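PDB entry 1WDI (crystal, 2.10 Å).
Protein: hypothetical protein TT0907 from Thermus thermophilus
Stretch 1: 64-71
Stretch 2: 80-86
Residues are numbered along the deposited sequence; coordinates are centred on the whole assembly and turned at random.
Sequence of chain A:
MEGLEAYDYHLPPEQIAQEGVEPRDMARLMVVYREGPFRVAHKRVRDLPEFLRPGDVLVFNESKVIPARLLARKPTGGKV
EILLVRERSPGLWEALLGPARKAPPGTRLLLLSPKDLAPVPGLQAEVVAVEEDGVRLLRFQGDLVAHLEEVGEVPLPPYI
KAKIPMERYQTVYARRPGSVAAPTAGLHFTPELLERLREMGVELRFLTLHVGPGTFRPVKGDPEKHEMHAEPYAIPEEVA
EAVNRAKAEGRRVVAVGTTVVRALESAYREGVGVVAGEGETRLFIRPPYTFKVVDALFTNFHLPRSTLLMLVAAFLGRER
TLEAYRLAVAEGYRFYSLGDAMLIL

Stretch 1 (64-71) KVIPARLL
Stretch 2 (80-86) VEILLVR

The most unusual feature of this contact is a crowding of carbonyl oxygens at its centre: A68 O and I82 O lie 2.9 Å apart, although both are acceptors and no hydrogen bond can join them. Each oxygen finds its compensation elsewhere, A68 O from L84 N at 3.0 Å and I82 O from L70 N at 2.9 Å. The N-H...O angles of these two bonds, 135° and 134°, are well short of linear. L84 N also makes a weak bond within its own stretch to I82 O, at 3.2 Å, so it donates to both crowded oxygens.

The framework is an antiparallel pairing of strand 68-71 with strand 80-84. Their N-to-C directions differ by 155° and their axes approach to 4.7 Å. The register sets A68 against L84, R69 against L83, L70 against I82 and L71 against E81, with CA-CA distances of 4.8, 5.1, 4.7 and 5.0 Å. Hydrogen-bonded and non-hydrogen-bonded pairs alternate, beginning with the bonded pair A68-L84. There A68 N donates to L84 O at 2.7 Å (145°), opposing the bond from L84 N already described; at the next bonded pair I82 N donates to L70 O at 2.8 Å (151°). CA-H...O contacts supplement this ladder: L83 CA lies 3.2 Å from A68 O, with 150° at the hydrogen, and P67 CA lies 3.1 Å from L84 O, with 124°.

The phi/psi values are those of extended strand: -114/130 at A68, -83/106 at R69, -119/143 at L70 and -115/123 at L71, facing -76/150 at E81, -137/103 at I82, -91/88 at L83 and -67/114 at L84. P67 (-58/168) leads into the first strand and has no amide hydrogen to donate. V85 (chi1 m) turns to -95/-60 as the second stretch leaves the pairing.

A68, L70, I82 and L84 share one face of the sheet. A68 CB meets L84 CB at 3.8 Å, its small methyl fitting a buried site, while L70 CB meets I82 CB at 3.7 Å. L70 (chi1 m, chi2 t) also brings CD1 to 4.0 Å from L84 CB, linking the two pairs diagonally. I82 is m, t and L84 is t, p. These contacts are all carbon to carbon, which aliphatic side chains satisfy.

R69, L71, E81 and L83 occupy the other face. R69, with chi1 to chi3 t, p, t, carries its guanidinium back toward the second strand, and NH2 forms a salt bridge with E81 OE1 at 2.7 Å. E81 is m, t with chi3 at 54°; its carboxylate oxygen lies over the guanidinium face, but OE1 is modelled too close to a neighbour, making its position less certain. L83 (m, t) places CD2 near the guanidinium plane, 3.9 Å from R69 NH1. L71 (p, t) keeps its side chain clear of stretch 2.

Beyond the strand pairing, V65 (-78/135, chi1 t) points its CA-to-CB bond toward stretch 2, with CG1 3.2 Å from V85 O, and P67 CG reaches V85 CG1 at 4.1 Å. Altogether 608 Å² is buried, summed over both sides.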

# COMPACT_ATOMS: atom_id res chain seq x y z
N LYS A 64 6.36 1.07 -6.64
CA LYS A 64 7.38 1.43 -7.62
C LYS A 64 8.09 2.66 -7.07
O LYS A 64 7.46 3.68 -6.77
CB LYS A 64 6.75 1.76 -8.97
CG LYS A 64 7.74 2.20 -10.03
CD LYS A 64 7.03 2.59 -11.31
CE LYS A 64 8.00 3.06 -12.38
NZ LYS A 64 7.29 3.43 -13.64
N VAL A 65 9.41 2.55 -6.93
CA VAL A 65 10.19 3.65 -6.40
C VAL A 65 10.43 4.73 -7.44
O VAL A 65 10.75 4.45 -8.59
CB VAL A 65 11.55 3.16 -5.86
CG1 VAL A 65 12.37 4.34 -5.33
CG2 VAL A 65 11.33 2.14 -4.75
N ILE A 66 10.25 5.98 -7.02
CA ILE A 66 10.48 7.13 -7.89
C ILE A 66 11.67 7.89 -7.30
O ILE A 66 11.53 8.61 -6.31
CB ILE A 66 9.24 8.05 -7.94
CG1 ILE A 66 8.09 7.33 -8.66
CG2 ILE A 66 9.59 9.36 -8.65
CD1 ILE A 66 6.85 8.17 -8.83
N PRO A 67 12.86 7.71 -7.90
CA PRO A 67 14.09 8.37 -7.45
C PRO A 67 14.00 9.90 -7.46
O PRO A 67 13.07 10.47 -8.02
CB PRO A 67 15.13 7.86 -8.45
CG PRO A 67 14.62 6.50 -8.79
CD PRO A 67 13.15 6.76 -8.98
N ALA A 68 14.98 10.54 -6.83
CA ALA A 68 15.01 12.00 -6.76
C ALA A 68 16.20 12.57 -7.52
O ALA A 68 17.33 12.14 -7.34
CB ALA A 68 15.07 12.45 -5.31
N ARG A 69 15.92 13.54 -8.39
CA ARG A 69 16.95 14.19 -9.18
C ARG A 69 17.60 15.28 -8.33
O ARG A 69 17.00 16.32 -8.08
CB ARG A 69 16.33 14.83 -10.43
CG ARG A 69 17.33 15.31 -11.47
CD ARG A 69 18.05 14.13 -12.13
NE ARG A 69 18.80 14.54 -13.31
CZ ARG A 69 19.45 13.71 -14.11
NH1 ARG A 69 19.44 12.41 -13.86
NH2 ARG A 69 20.10 14.17 -15.17
N LEU A 70 18.82 15.03 -7.87
CA LEU A 70 19.52 16.00 -7.04
C LEU A 70 20.81 16.49 -7.67
O LEU A 70 21.52 15.73 -8.34
CB LEU A 70 19.81 15.39 -5.66
CG LEU A 70 18.60 14.96 -4.83
CD1 LEU A 70 19.08 14.41 -3.50
CD2 LEU A 70 17.68 16.15 -4.61
N LEU A 71 21.10 17.77 -7.47
CA LEU A 71 22.31 18.38 -8.01
C LEU A 71 23.21 18.81 -6.86
O LEU A 71 22.79 19.58 -5.99
CB LEU A 71 21.97 19.59 -8.89
CG LEU A 71 21.24 20.78 -8.25
CD1 LEU A 71 21.18 21.92 -9.25
CD2 LEU A 71 19.83 20.38 -7.82
N VAL A 80 28.19 16.95 -9.49
CA VAL A 80 27.87 15.53 -9.31
C VAL A 80 26.37 15.31 -9.12
O VAL A 80 25.76 15.85 -8.20
CB VAL A 80 28.62 14.94 -8.10
CG1 VAL A 80 28.31 15.74 -6.85
CG2 VAL A 80 28.22 13.48 -7.91
N GLU A 81 25.79 14.49 -9.99
CA GLU A 81 24.37 14.19 -9.91
C GLU A 81 24.11 13.20 -8.79
O GLU A 81 24.97 12.37 -8.46
CB GLU A 81 23.87 13.59 -11.23
CG GLU A 81 23.88 14.57 -12.40
CD GLU A 81 23.34 13.96 -13.67
OE1 GLU A 81 22.20 13.43 -13.65
OE2 GLU A 81 24.04 14.01 -14.71
N ILE A 82 22.93 13.29 -8.18
CA ILE A 82 22.57 12.39 -7.10
C ILE A 82 21.14 11.89 -7.25
O ILE A 82 20.19 12.61 -6.97
CB ILE A 82 22.70 13.08 -5.72
CG1 ILE A 82 24.15 13.52 -5.49
CG2 ILE A 82 22.24 12.13 -4.62
CD1 ILE A 82 24.37 14.21 -4.16
N LEU A 83 21.00 10.65 -7.70
CA LEU A 83 19.69 10.04 -7.86
C LEU A 83 19.32 9.31 -6.58
O LEU A 83 19.59 8.12 -6.43
CB LEU A 83 19.69 9.06 -9.03
CG LEU A 83 19.72 9.68 -10.43
CD1 LEU A 83 19.80 8.58 -11.48
CD2 LEU A 83 18.48 10.53 -10.64
N LEU A 84 18.71 10.04 -5.65
CA LEU A 84 18.29 9.47 -4.38
C LEU A 84 17.19 8.45 -4.65
O LEU A 84 16.10 8.82 -5.09
CB LEU A 84 17.78 10.58 -3.46
CG LEU A 84 17.65 10.26 -1.97
CD1 LEU A 84 19.02 9.92 -1.40
CD2 LEU A 84 17.05 11.45 -1.24
N VAL A 85 17.47 7.18 -4.39
CA VAL A 85 16.50 6.12 -4.64
C VAL A 85 15.66 5.72 -3.43
O VAL A 85 14.43 5.83 -3.46
CB VAL A 85 17.18 4.86 -5.21
CG1 VAL A 85 17.81 5.18 -6.56
CG2 VAL A 85 18.24 4.34 -4.25
N ARG A 86 16.30 5.25 -2.36
CA ARG A 86 15.56 4.82 -1.18
C ARG A 86 16.44 4.72 0.06
O ARG A 86 17.62 5.06 0.03
CB ARG A 86 14.90 3.46 -1.46
CG ARG A 86 13.83 3.05 -0.46
CD ARG A 86 12.65 4.01 -0.49
NE ARG A 86 11.58 3.58 0.41
CZ ARG A 86 10.42 4.23 0.56
NH1 ARG A 86 10.19 5.33 -0.13
NH2 ARG A 86 9.51 3.76 1.40